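Flavodoxin (Streptococcus pneumoniae, PDB 5LJI) binds flavin mononucleotide and probably serves as a low-potential electron donor to a number of redox enzymes. Local coordinates at residues 54-59 and 66-71; 6-11 and 33-38; 70-75 and 103-108; 86-91 and 119-124. All coordinates share one frame; numbering follows the deposited sequence.

Overall arrangement
Flavodoxins illustrate how a parallel sheet flanked by helices builds a cofactor site at one end, and all four contacts belong to this single doubly wound alpha/beta fold, with strand order 2-1-3-4-5. Contact 2 pairs edge strand 32-37 with 3-8, contact 1 sets strand 51-57 in the middle of the sheet against helix 69-75, and contact 4 pairs 84-91 with the other edge strand, 115-124. Contact 3 joins helices 69-75 and 100-111. Contact 2 closes before contact 1 opens, whereas contacts 3 and 4 interleave along the chain. Contacts 1 and 3 share D70 and F71, their centres about 8 Å apart. Contacts 1, 2 and 4 all reach FMN, whose site gathers at the C-terminal strand ends.

Contact 1 (54-59 and 66-71); sequences VATYTY and DEMMDF. With FMN (flavin mononucleotide), chain C.
Y57 and E67 meet between strand 51-57 and the residues leading to helix 69-75, and the tyrosine spans the distance between the cofactor and the E67 carboxylate. At its root, Y57 CB lies 3.2 Å from FMN O5'. The first torsion sets CG between the backbone N and the carbonyl carbon (chi1 60°), and the ring then runs beside the phosphate, with FMN O2P over one face, displaced toward the rim. At the tip, Y57 OH donates to the syn lone pair of E67 OE2, 2.7 Å away, with ring and carboxylate planes 49° apart. Deeper in, the contact turns apolar: V54 CG1 and M68 CE, the methyl of a selenomethionine, meet end-on at 3.9 Å, while T56 CG2 packs on M68 CG at 3.7 Å. Beyond Y57, FMN O2' donates to T58 O at 2.6 Å. Within this beta-alpha-beta unit, the bond to E67 helps to hold the tyrosine ring's orientation beside the phosphate. Its one proton is committed to the carboxylate, so Y57 OH meets a water, 3.1 Å from its oxygen, as acceptor; the neighbouring negative charge would probably disfavour ionisation of the phenol.

Contact 2 (6-11 and 33-38); sequences IVFASM and VDVDEC. With CA (calcium ion), chain D; FMN (flavin mononucleotide), chain C.
F8 and E37 are neighbours in parallel strands, and the phenyl ring lies across the adjoining backbone. A chi1 of 77° folds the ring over toward strand 33-37, where E37 CA sits over one face in a CH-pi contact, 4.1 Å from the centroid of the F8 ring. The E37 side chain runs perpendicular to that of F8, its carboxylate plane 89° from the ring plane. V35 CG1 touches F8 CD1 at 3.8 Å on the side of the sheet that also carries I6. V7, on the opposite face, brings CG1 against C38 CB, and A9 CB touches C38 SG at 3.8 Å. Four backbone bonds join the segments, from I6 N to D34 O through to C38 N to F8 O. The outer strand also binds calcium: D34 and D36 each present both carboxylate oxygens, the shortest link being D34 OD2 to calcium at 2.3 Å. In the loop after F8, S10 OG donates to FMN O3P at 2.5 Å. Helix 14-28 carries the crossover between these strands and lies over the I6 side, where A23 meets I6, V33 and V35, while strand 51-57 pairs with the opposite edge of strand 3-8.

Contact 3 (70-75 and 103-108); sequences DFYEDL and DDFDRV
Helices 70-75 and 103-108 run in nearly the same direction, their axes 24° apart in angle and 10.6 Å apart at closest approach, with Y72 level with F105 and L75 level with V108. Y72 is the knob, its side chain seated in a hole formed by D104, F105, R107 and V108. With CG anti to the backbone N (chi1 -178°), the tyrosine reaches across to the second helix and turns its edge onto the face of F105. The result is a T-shaped pair: centroids of the Y72 and F105 rings are 5.1 Å apart, the planes stand at 88°, and Y72 CD1 lies over the centre of the F105 ring, 3.7 Å from F105 CZ. Further out, V108 CG2 packs closely on Y72 CZ at 3.3 Å, and the hydroxyl ends beside the backbone of D104. L75 completes the apolar layer. Its CD2 meets the edge of the F105 ring, 3.9 Å from F105 CD1, and its CG lies 4.1 Å from V108 CG1. F71 CD1 approaches F105 CE1 at 4.2 Å. R107 NH1 forms a salt bridge to D104 OD1 at 3.2 Å within its own helix. Both F71 and F105 also rest on V54 of strand 51-57. Two near-parallel helices sharing such a layer on one face of a parallel sheet are typical of the doubly wound flavodoxin-like fold.

Contact 4 (86-91 and 119-124); sequences GVVGSG and ECVKVD. With FMN (flavin mononucleotide), chain C.
V123 N donates to G89 O at 2.8 Å within a parallel pair of strands, joined by a beta-alpha-beta crossover at the edge of the flavodoxin sheet. The ladder continues to both sides: V121 N donates to V87 O at 3.2 Å, G89 N bonds weakly to V121 O, and G91 N reaches V123 O at 2.7 Å. Side chains add to this on one face, where V88 and V121 run alongside one another, V88 CG1 being 4.0 Å from V121 CG1. V123 CB lies 3.4 Å from G89 O. In the next shell, F138 of helix 129-144 touches both V88 and V121, and I18 of helix 14-28 touches V88 and V123. On the other face, K122 extends to a salt bridge with D103 of helix 100-111, the helix of the crossover, and D124 OD1 is hydrogen-bonded to T93 N. The strand ends enter the FMN site. Lacking a side chain, G91 lets the isoalloxazine come close, with G91 CA 3.3 Å from FMN O2. A chi1 of -177° turns S90 OG to the ribityl chain, where it is hydrogen-bonded to L125 O and accepts from FMN O4' at 2.9 Å.

Contact 1 (54-59 and 66-71)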
# COMPACT_ATOMS: atom_id res chain seq x y z
N VAL A 54 0.12 1.27 1.80
CA VAL A 54 0.54 -0.15 2.02
C VAL A 54 0.54 -0.96 0.75
O VAL A 54 -0.35 -0.87 -0.04
CB VAL A 54 -0.35 -0.86 3.05
CG1 VAL A 54 -0.13 -2.35 3.00
CG2 VAL A 54 -0.03 -0.32 4.43
N ALA A 55 1.59 -1.74 0.54
CA ALA A 55 1.71 -2.60 -0.63
C ALA A 55 1.85 -4.01 -0.14
O ALA A 55 2.79 -4.30 0.64
CB ALA A 55 2.90 -2.16 -1.44
N THR A 56 0.84 -4.88 -0.38
CA THR A 56 0.86 -6.24 0.22
C THR A 56 0.55 -7.31 -0.76
O THR A 56 -0.24 -7.07 -1.67
CB THR A 56 -0.32 -6.64 1.15
OG1 THR A 56 -1.37 -5.67 1.24
CG2 THR A 56 0.14 -7.28 2.38
N TYR A 57 1.05 -8.52 -0.51
CA TYR A 57 0.56 -9.69 -1.23
C TYR A 57 -0.50 -10.37 -0.33
O TYR A 57 -0.70 -9.95 0.83
CB TYR A 57 1.66 -10.69 -1.66
CG TYR A 57 2.50 -11.31 -0.56
CD1 TYR A 57 3.56 -10.60 0.05
CD2 TYR A 57 2.24 -12.60 -0.10
CE1 TYR A 57 4.33 -11.20 1.10
CE2 TYR A 57 3.03 -13.18 0.90
CZ TYR A 57 4.07 -12.49 1.49
OH TYR A 57 4.83 -13.11 2.50
N THR A 58 -1.17 -11.37 -0.88
CA THR A 58 -2.12 -12.18 -0.10
C THR A 58 -1.74 -13.64 -0.12
O THR A 58 -1.17 -14.18 -1.08
CB THR A 58 -3.62 -11.79 -0.23
OG1 THR A 58 -4.55 -12.94 -0.33
CG2 THR A 58 -3.92 -10.75 -1.20
N TYR A 59 -1.88 -14.24 1.04
CA TYR A 59 -1.26 -15.54 1.23
C TYR A 59 -2.18 -16.43 2.08
O TYR A 59 -2.34 -16.20 3.26
CB TYR A 59 0.10 -15.34 1.91
CG TYR A 59 1.03 -16.51 1.71
CD1 TYR A 59 1.58 -16.79 0.46
CD2 TYR A 59 1.36 -17.35 2.78
CE1 TYR A 59 2.43 -17.88 0.28
CE2 TYR A 59 2.20 -18.44 2.61
CZ TYR A 59 2.74 -18.70 1.36
OH TYR A 59 3.60 -19.78 1.20
N ASP A 66 2.28 -13.39 7.06
CA ASP A 66 2.81 -13.59 8.44
C ASP A 66 3.58 -12.38 8.96
O ASP A 66 3.29 -11.83 10.05
CB ASP A 66 3.76 -14.82 8.41
CG ASP A 66 4.16 -15.36 9.80
OD1 ASP A 66 3.75 -14.78 10.84
OD2 ASP A 66 4.90 -16.40 9.85
N GLU A 67 4.55 -11.95 8.15
CA GLU A 67 5.41 -10.83 8.49
C GLU A 67 4.68 -9.46 8.57
O GLU A 67 5.28 -8.52 9.05
CB GLU A 67 6.60 -10.74 7.51
CG GLU A 67 6.27 -10.23 6.11
CD GLU A 67 5.91 -11.36 5.14
OE1 GLU A 67 5.40 -12.43 5.56
OE2 GLU A 67 6.10 -11.16 3.93
N MSE A 68 3.42 -9.38 8.11
CA MSE A 68 2.68 -8.10 7.97
C MSE A 68 1.77 -7.96 9.16
O MSE A 68 1.21 -6.91 9.38
CB MSE A 68 1.73 -8.08 6.76
CG MSE A 68 1.98 -7.12 5.58
SE MSE A 68 2.53 -5.31 6.20
CE MSE A 68 2.75 -4.60 4.38
N MSE A 69 1.64 -9.04 9.93
CA MSE A 69 0.62 -9.18 10.99
C MSE A 69 0.76 -8.17 12.07
O MSE A 69 -0.22 -7.54 12.46
CB MSE A 69 0.65 -10.59 11.63
CG MSE A 69 -0.62 -11.00 12.42
SE MSE A 69 -0.40 -12.75 13.39
CE MSE A 69 -0.37 -13.71 11.67
N ASP A 70 1.97 -8.03 12.58
CA ASP A 70 2.26 -7.07 13.59
C ASP A 70 1.89 -5.67 13.11
O ASP A 70 1.32 -4.86 13.86
CB ASP A 70 3.75 -7.10 13.87
CG ASP A 70 4.01 -7.25 15.31
OD1 ASP A 70 3.74 -6.24 16.04
OD2 ASP A 70 4.40 -8.42 15.68
N PHE A 71 2.31 -5.38 11.88
CA PHE A 71 2.17 -4.03 11.35
C PHE A 71 0.68 -3.70 11.22
O PHE A 71 0.26 -2.61 11.61
CB PHE A 71 2.90 -3.93 10.00
CG PHE A 71 2.90 -2.57 9.42
CD1 PHE A 71 1.86 -2.18 8.60
CD2 PHE A 71 3.92 -1.68 9.71
CE1 PHE A 71 1.85 -0.90 8.04
CE2 PHE A 71 3.91 -0.41 9.17
CZ PHE A 71 2.87 -0.00 8.33
N1 FMN C . -3.16 -14.63 -4.10
C2 FMN C . -4.36 -14.12 -3.87
O2 FMN C . -4.80 -13.15 -4.56
N3 FMN C . -5.13 -14.68 -2.93
C4 FMN C . -4.79 -15.75 -2.19
O4 FMN C . -5.58 -16.29 -1.38
C4A FMN C . -3.48 -16.34 -2.37
N5 FMN C . -3.05 -17.40 -1.67
C5A FMN C . -1.84 -17.89 -1.92
C6 FMN C . -1.38 -18.96 -1.20
C7 FMN C . -0.11 -19.46 -1.45
C7M FMN C . 0.40 -20.65 -0.68
C8 FMN C . 0.77 -18.83 -2.47
C8M FMN C . 2.16 -19.37 -2.76
C9 FMN C . 0.32 -17.76 -3.20
C9A FMN C . -0.94 -17.24 -2.94
N10 FMN C . -1.39 -16.16 -3.63
C10 FMN C . -2.67 -15.68 -3.40
C1' FMN C . -0.61 -15.49 -4.68
C2' FMN C . 0.54 -14.60 -4.14
O2' FMN C . 0.04 -13.55 -3.31
C3' FMN C . 1.28 -14.09 -5.38
O3' FMN C . 2.13 -15.21 -5.69
C4' FMN C . 2.10 -12.82 -5.15
O4' FMN C . 2.60 -12.45 -6.42
C5' FMN C . 3.23 -12.98 -4.16
O5' FMN C . 3.81 -11.70 -3.84
P FMN C . 5.39 -11.49 -3.64
O1P FMN C . 6.03 -11.89 -4.96
O2P FMN C . 5.91 -12.34 -2.49
O3P FMN C . 5.53 -9.94 -3.42
O HOH W 1 3.70 -15.11 4.61

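Contact 2 (6-11 and 33-38)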
# COMPACT_ATOMS: atom_id res chain seq x y z
N ILE A 6 5.49 4.52 2.18
CA ILE A 6 5.10 3.30 1.61
C ILE A 6 5.77 2.20 2.41
O ILE A 6 6.99 2.15 2.57
CB ILE A 6 5.59 3.17 0.15
CG1 ILE A 6 4.98 4.30 -0.70
CG2 ILE A 6 5.30 1.78 -0.41
CD1 ILE A 6 5.57 4.45 -2.07
N VAL A 7 4.93 1.29 2.87
CA VAL A 7 5.34 0.09 3.56
C VAL A 7 4.89 -1.17 2.81
O VAL A 7 3.72 -1.32 2.49
CB VAL A 7 4.79 0.10 5.02
CG1 VAL A 7 5.22 -1.18 5.72
CG2 VAL A 7 5.29 1.32 5.82
N PHE A 8 5.83 -2.09 2.52
CA PHE A 8 5.56 -3.27 1.72
C PHE A 8 6.00 -4.61 2.40
O PHE A 8 6.90 -4.66 3.22
CB PHE A 8 6.21 -3.15 0.36
CG PHE A 8 7.70 -3.40 0.35
CD1 PHE A 8 8.61 -2.36 0.65
CD2 PHE A 8 8.22 -4.68 0.10
CE1 PHE A 8 9.98 -2.61 0.73
CE2 PHE A 8 9.62 -4.93 0.13
CZ PHE A 8 10.50 -3.88 0.45
N ALA A 9 5.33 -5.70 2.02
CA ALA A 9 5.78 -7.06 2.30
C ALA A 9 5.87 -7.76 0.96
O ALA A 9 5.06 -7.49 0.08
CB ALA A 9 4.79 -7.78 3.18
N SER A 10 6.92 -8.54 0.77
CA SER A 10 7.14 -9.27 -0.47
C SER A 10 8.08 -10.44 -0.21
O SER A 10 9.17 -10.25 0.32
CB SER A 10 7.74 -8.37 -1.54
OG SER A 10 7.79 -9.07 -2.79
N MSE A 11 7.66 -11.63 -0.60
CA MSE A 11 8.47 -12.81 -0.42
C MSE A 11 9.21 -13.12 -1.68
O MSE A 11 10.34 -13.52 -1.64
CB MSE A 11 7.52 -13.94 -0.08
CG MSE A 11 8.19 -15.02 0.75
SE MSE A 11 6.78 -16.30 1.32
CE MSE A 11 6.30 -17.07 -0.43
N VAL A 33 9.56 10.68 -0.72
CA VAL A 33 9.03 9.39 -0.42
C VAL A 33 10.02 8.49 0.34
O VAL A 33 11.21 8.46 0.02
CB VAL A 33 8.29 8.72 -1.66
CG1 VAL A 33 8.51 9.41 -2.96
CG2 VAL A 33 8.51 7.21 -1.75
N ASP A 34 9.49 7.79 1.33
CA ASP A 34 10.21 6.74 2.08
C ASP A 34 9.52 5.37 1.75
O ASP A 34 8.30 5.29 1.72
CB ASP A 34 10.17 7.00 3.63
CG ASP A 34 11.31 6.20 4.45
OD1 ASP A 34 12.34 5.78 3.77
OD2 ASP A 34 11.16 5.99 5.79
N VAL A 35 10.35 4.37 1.45
CA VAL A 35 9.93 3.00 1.18
C VAL A 35 10.62 2.05 2.19
O VAL A 35 11.82 1.98 2.24
CB VAL A 35 10.38 2.52 -0.21
CG1 VAL A 35 9.93 1.08 -0.43
CG2 VAL A 35 9.90 3.45 -1.33
N ASP A 36 9.83 1.26 2.90
CA ASP A 36 10.34 0.32 3.90
C ASP A 36 9.63 -1.02 3.86
O ASP A 36 8.40 -1.11 3.61
CB ASP A 36 10.19 0.90 5.34
CG ASP A 36 11.10 2.10 5.58
OD1 ASP A 36 12.31 1.90 5.88
OD2 ASP A 36 10.62 3.27 5.48
N GLU A 37 10.41 -2.04 4.13
CA GLU A 37 9.92 -3.39 4.39
C GLU A 37 9.16 -3.36 5.76
O GLU A 37 9.64 -2.74 6.69
CB GLU A 37 11.13 -4.30 4.38
CG GLU A 37 11.03 -5.50 5.32
CD GLU A 37 10.00 -6.50 4.85
OE1 GLU A 37 9.81 -6.49 3.61
OE2 GLU A 37 9.44 -7.28 5.68
N CYS A 38 7.96 -3.99 5.84
CA CYS A 38 7.09 -3.92 7.02
C CYS A 38 7.72 -4.34 8.36
O CYS A 38 7.24 -3.94 9.41
CB CYS A 38 5.79 -4.75 6.84
SG CYS A 38 6.00 -6.53 6.54
CA CA D . 12.77 4.41 5.83
N1 FMN C . -3.16 -14.63 -4.10
C2 FMN C . -4.36 -14.12 -3.87
O2 FMN C . -4.80 -13.15 -4.56
N3 FMN C . -5.13 -14.68 -2.93
C4 FMN C . -4.79 -15.75 -2.19
O4 FMN C . -5.58 -16.29 -1.38
C4A FMN C . -3.48 -16.34 -2.37
N5 FMN C . -3.05 -17.40 -1.67
C5A FMN C . -1.84 -17.89 -1.92
C6 FMN C . -1.38 -18.96 -1.20
C7 FMN C . -0.11 -19.46 -1.45
C7M FMN C . 0.40 -20.65 -0.68
C8 FMN C . 0.77 -18.83 -2.47
C8M FMN C . 2.16 -19.37 -2.76
C9 FMN C . 0.32 -17.76 -3.20
C9A FMN C . -0.94 -17.24 -2.94
N10 FMN C . -1.39 -16.16 -3.63
C10 FMN C . -2.67 -15.68 -3.40
C1' FMN C . -0.61 -15.49 -4.68
C2' FMN C . 0.54 -14.60 -4.14
O2' FMN C . 0.04 -13.55 -3.31
C3' FMN C . 1.28 -14.09 -5.38
O3' FMN C . 2.13 -15.21 -5.69
C4' FMN C . 2.10 -12.82 -5.15
O4' FMN C . 2.60 -12.45 -6.42
C5' FMN C . 3.23 -12.98 -4.16
O5' FMN C . 3.81 -11.70 -3.84
P FMN C . 5.39 -11.49 -3.64
O1P FMN C . 6.03 -11.89 -4.96
O2P FMN C . 5.91 -12.34 -2.49
O3P FMN C . 5.53 -9.94 -3.42
O HOH W 2 8.04 3.93 4.78

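Contact 3 (70-75 and 103-108)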
# COMPACT_ATOMS: atom_id res chain seq x y z
N ASP A 70 1.97 -8.03 12.58
CA ASP A 70 2.26 -7.07 13.59
C ASP A 70 1.89 -5.67 13.11
O ASP A 70 1.32 -4.86 13.86
CB ASP A 70 3.75 -7.10 13.87
CG ASP A 70 4.01 -7.25 15.31
OD1 ASP A 70 3.74 -6.24 16.04
OD2 ASP A 70 4.40 -8.42 15.68
N PHE A 71 2.31 -5.38 11.88
CA PHE A 71 2.17 -4.03 11.35
C PHE A 71 0.68 -3.70 11.22
O PHE A 71 0.26 -2.61 11.61
CB PHE A 71 2.90 -3.93 10.00
CG PHE A 71 2.90 -2.57 9.42
CD1 PHE A 71 1.86 -2.18 8.60
CD2 PHE A 71 3.92 -1.68 9.71
CE1 PHE A 71 1.85 -0.90 8.04
CE2 PHE A 71 3.91 -0.41 9.17
CZ PHE A 71 2.87 -0.00 8.33
N TYR A 72 -0.09 -4.68 10.73
CA TYR A 72 -1.55 -4.54 10.54
C TYR A 72 -2.23 -4.20 11.85
O TYR A 72 -3.03 -3.24 11.94
CB TYR A 72 -2.11 -5.82 10.00
CG TYR A 72 -3.60 -5.91 9.68
CD1 TYR A 72 -4.06 -5.55 8.41
CD2 TYR A 72 -4.52 -6.46 10.57
CE1 TYR A 72 -5.38 -5.67 8.05
CE2 TYR A 72 -5.86 -6.58 10.21
CZ TYR A 72 -6.28 -6.18 8.92
OH TYR A 72 -7.61 -6.29 8.45
N GLU A 73 -1.82 -4.93 12.88
CA GLU A 73 -2.44 -4.79 14.20
C GLU A 73 -2.10 -3.45 14.76
O GLU A 73 -2.97 -2.78 15.25
CB GLU A 73 -1.96 -5.88 15.13
CG GLU A 73 -2.50 -7.25 14.82
CD GLU A 73 -2.08 -8.23 15.95
OE1 GLU A 73 -0.85 -8.33 16.27
OE2 GLU A 73 -2.96 -8.85 16.56
N ASP A 74 -0.84 -3.01 14.60
CA ASP A 74 -0.45 -1.71 15.07
C ASP A 74 -1.14 -0.59 14.25
O ASP A 74 -1.53 0.41 14.79
CB ASP A 74 1.04 -1.53 14.97
CG ASP A 74 1.84 -2.49 15.88
OD1 ASP A 74 1.30 -3.32 16.66
OD2 ASP A 74 3.07 -2.42 15.77
N LEU A 75 -1.23 -0.73 12.93
CA LEU A 75 -1.97 0.27 12.15
C LEU A 75 -3.41 0.53 12.67
O LEU A 75 -3.90 1.71 12.72
CB LEU A 75 -1.98 -0.08 10.66
CG LEU A 75 -2.74 0.86 9.75
CD1 LEU A 75 -2.08 2.20 9.61
CD2 LEU A 75 -2.80 0.26 8.37
N ASP A 103 -8.02 -5.42 0.30
CA ASP A 103 -9.29 -5.07 0.94
C ASP A 103 -9.20 -5.04 2.48
O ASP A 103 -9.81 -4.18 3.15
CB ASP A 103 -10.36 -6.09 0.58
CG ASP A 103 -10.70 -6.11 -0.88
OD1 ASP A 103 -10.40 -5.16 -1.66
OD2 ASP A 103 -11.27 -7.12 -1.28
N ASP A 104 -8.46 -5.96 3.06
CA ASP A 104 -8.29 -5.93 4.50
C ASP A 104 -7.62 -4.64 4.93
O ASP A 104 -8.08 -3.97 5.87
CB ASP A 104 -7.50 -7.12 5.00
CG ASP A 104 -8.15 -8.44 4.66
OD1 ASP A 104 -9.38 -8.46 4.52
OD2 ASP A 104 -7.47 -9.49 4.54
N PHE A 105 -6.52 -4.28 4.28
CA PHE A 105 -5.80 -3.04 4.69
C PHE A 105 -6.65 -1.80 4.43
O PHE A 105 -6.52 -0.79 5.12
CB PHE A 105 -4.43 -2.88 3.98
CG PHE A 105 -3.29 -3.44 4.78
CD1 PHE A 105 -2.73 -2.71 5.85
CD2 PHE A 105 -2.78 -4.67 4.50
CE1 PHE A 105 -1.71 -3.23 6.63
CE2 PHE A 105 -1.73 -5.20 5.28
CZ PHE A 105 -1.21 -4.50 6.36
N ASP A 106 -7.46 -1.88 3.41
CA ASP A 106 -8.32 -0.78 3.02
C ASP A 106 -9.28 -0.46 4.18
O ASP A 106 -9.39 0.68 4.62
CB ASP A 106 -9.08 -1.22 1.78
CG ASP A 106 -9.76 -0.11 1.07
OD1 ASP A 106 -10.26 0.85 1.72
OD2 ASP A 106 -9.79 -0.20 -0.17
N ARG A 107 -9.94 -1.49 4.69
CA ARG A 107 -10.90 -1.31 5.77
C ARG A 107 -10.23 -0.98 7.10
O ARG A 107 -10.76 -0.21 7.89
CB ARG A 107 -11.84 -2.53 5.90
CG ARG A 107 -11.19 -3.80 6.38
CD ARG A 107 -12.18 -4.70 7.11
NE ARG A 107 -11.50 -5.91 7.58
CZ ARG A 107 -11.45 -7.05 6.91
NH1 ARG A 107 -12.05 -7.18 5.74
NH2 ARG A 107 -10.78 -8.08 7.43
N VAL A 108 -9.03 -1.48 7.35
CA VAL A 108 -8.32 -0.94 8.51
C VAL A 108 -7.95 0.55 8.34
O VAL A 108 -8.14 1.35 9.23
CB VAL A 108 -7.07 -1.74 8.84
CG1 VAL A 108 -6.33 -1.04 9.96
CG2 VAL A 108 -7.45 -3.15 9.26

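Contact 4 (86-91 and 119-124)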
# COMPACT_ATOMS: atom_id res chain seq x y z
N GLY A 86 -3.64 4.98 0.50
CA GLY A 86 -3.95 4.17 -0.65
C GLY A 86 -3.33 2.82 -0.41
O GLY A 86 -2.38 2.71 0.40
N VAL A 87 -3.88 1.80 -1.06
CA VAL A 87 -3.48 0.40 -0.90
C VAL A 87 -3.30 -0.23 -2.26
O VAL A 87 -4.13 -0.03 -3.17
CB VAL A 87 -4.47 -0.44 -0.03
CG1 VAL A 87 -3.85 -1.76 0.39
CG2 VAL A 87 -4.88 0.28 1.24
N VAL A 88 -2.18 -0.96 -2.42
CA VAL A 88 -1.91 -1.75 -3.63
C VAL A 88 -1.40 -3.12 -3.24
O VAL A 88 -0.95 -3.32 -2.11
CB VAL A 88 -0.84 -1.06 -4.53
CG1 VAL A 88 -1.29 0.37 -4.93
CG2 VAL A 88 0.55 -1.05 -3.88
N GLY A 89 -1.39 -4.05 -4.18
CA GLY A 89 -1.08 -5.42 -3.83
C GLY A 89 -0.86 -6.32 -5.04
O GLY A 89 -1.28 -5.99 -6.13
N SER A 90 -0.20 -7.44 -4.80
CA SER A 90 -0.07 -8.50 -5.74
C SER A 90 -0.74 -9.72 -5.14
O SER A 90 -0.63 -10.03 -3.97
CB SER A 90 1.38 -8.87 -6.05
OG SER A 90 1.44 -9.88 -7.03
N GLY A 91 -1.45 -10.42 -6.00
CA GLY A 91 -2.04 -11.71 -5.69
C GLY A 91 -1.98 -12.56 -6.96
O GLY A 91 -1.07 -12.39 -7.80
N GLU A 119 -8.53 4.82 -5.86
CA GLU A 119 -9.01 3.43 -5.77
C GLU A 119 -7.80 2.50 -5.58
O GLU A 119 -6.71 2.76 -6.09
CB GLU A 119 -9.81 2.99 -7.02
CG GLU A 119 -11.27 3.51 -7.12
CD GLU A 119 -12.34 2.51 -6.60
OE1 GLU A 119 -12.25 2.10 -5.42
OE2 GLU A 119 -13.28 2.12 -7.34
N CYS A 120 -7.99 1.43 -4.83
CA CYS A 120 -6.90 0.49 -4.59
C CYS A 120 -6.58 -0.29 -5.85
O CYS A 120 -7.44 -0.54 -6.64
CB CYS A 120 -7.25 -0.45 -3.44
SG CYS A 120 -8.57 -1.56 -3.85
N VAL A 121 -5.31 -0.61 -6.07
CA VAL A 121 -4.95 -1.42 -7.24
C VAL A 121 -4.44 -2.81 -6.87
O VAL A 121 -3.49 -2.98 -6.11
CB VAL A 121 -4.08 -0.69 -8.34
CG1 VAL A 121 -3.77 0.75 -8.01
CG2 VAL A 121 -2.88 -1.50 -8.80
N LYS A 122 -5.10 -3.80 -7.45
CA LYS A 122 -4.83 -5.19 -7.25
C LYS A 122 -4.12 -5.67 -8.47
O LYS A 122 -4.56 -5.40 -9.61
CB LYS A 122 -6.16 -5.93 -7.06
CG LYS A 122 -6.97 -5.36 -5.91
CD LYS A 122 -8.24 -6.19 -5.62
CE LYS A 122 -8.92 -5.65 -4.37
NZ LYS A 122 -10.07 -6.50 -3.94
N VAL A 123 -2.99 -6.36 -8.26
CA VAL A 123 -2.23 -6.85 -9.39
C VAL A 123 -2.14 -8.37 -9.35
O VAL A 123 -1.91 -9.01 -8.30
CB VAL A 123 -0.79 -6.24 -9.46
CG1 VAL A 123 -0.00 -6.84 -10.61
CG2 VAL A 123 -0.87 -4.72 -9.58
N ASP A 124 -2.32 -8.94 -10.54
CA ASP A 124 -2.31 -10.37 -10.72
C ASP A 124 -0.83 -10.73 -10.92
O ASP A 124 -0.29 -10.44 -11.92
CB ASP A 124 -3.12 -10.75 -11.97
CG ASP A 124 -3.36 -12.26 -12.11
OD1 ASP A 124 -3.13 -13.03 -11.16
OD2 ASP A 124 -3.81 -12.66 -13.21
N1 FMN C . -3.16 -14.63 -4.10
C2 FMN C . -4.36 -14.12 -3.87
O2 FMN C . -4.80 -13.15 -4.56
N3 FMN C . -5.13 -14.68 -2.93
C4 FMN C . -4.79 -15.75 -2.19
O4 FMN C . -5.58 -16.29 -1.38
C4A FMN C . -3.48 -16.34 -2.37
N5 FMN C . -3.05 -17.40 -1.67
C5A FMN C . -1.84 -17.89 -1.92
C6 FMN C . -1.38 -18.96 -1.20
C7 FMN C . -0.11 -19.46 -1.45
C7M FMN C . 0.40 -20.65 -0.68
C8 FMN C . 0.77 -18.83 -2.47
C8M FMN C . 2.16 -19.37 -2.76
C9 FMN C . 0.32 -17.76 -3.20
C9A FMN C . -0.94 -17.24 -2.94
N10 FMN C . -1.39 -16.16 -3.63
C10 FMN C . -2.67 -15.68 -3.40
C1' FMN C . -0.61 -15.49 -4.68
C2' FMN C . 0.54 -14.60 -4.14
O2' FMN C . 0.04 -13.55 -3.31
C3' FMN C . 1.28 -14.09 -5.38
O3' FMN C . 2.13 -15.21 -5.69
C4' FMN C . 2.10 -12.82 -5.15
O4' FMN C . 2.60 -12.45 -6.42
C5' FMN C . 3.23 -12.98 -4.16
O5' FMN C . 3.81 -11.70 -3.84
P FMN C . 5.39 -11.49 -3.64
O1P FMN C . 6.03 -11.89 -4.96
O2P FMN C . 5.91 -12.34 -2.49
O3P FMN C . 5.53 -9.94 -3.42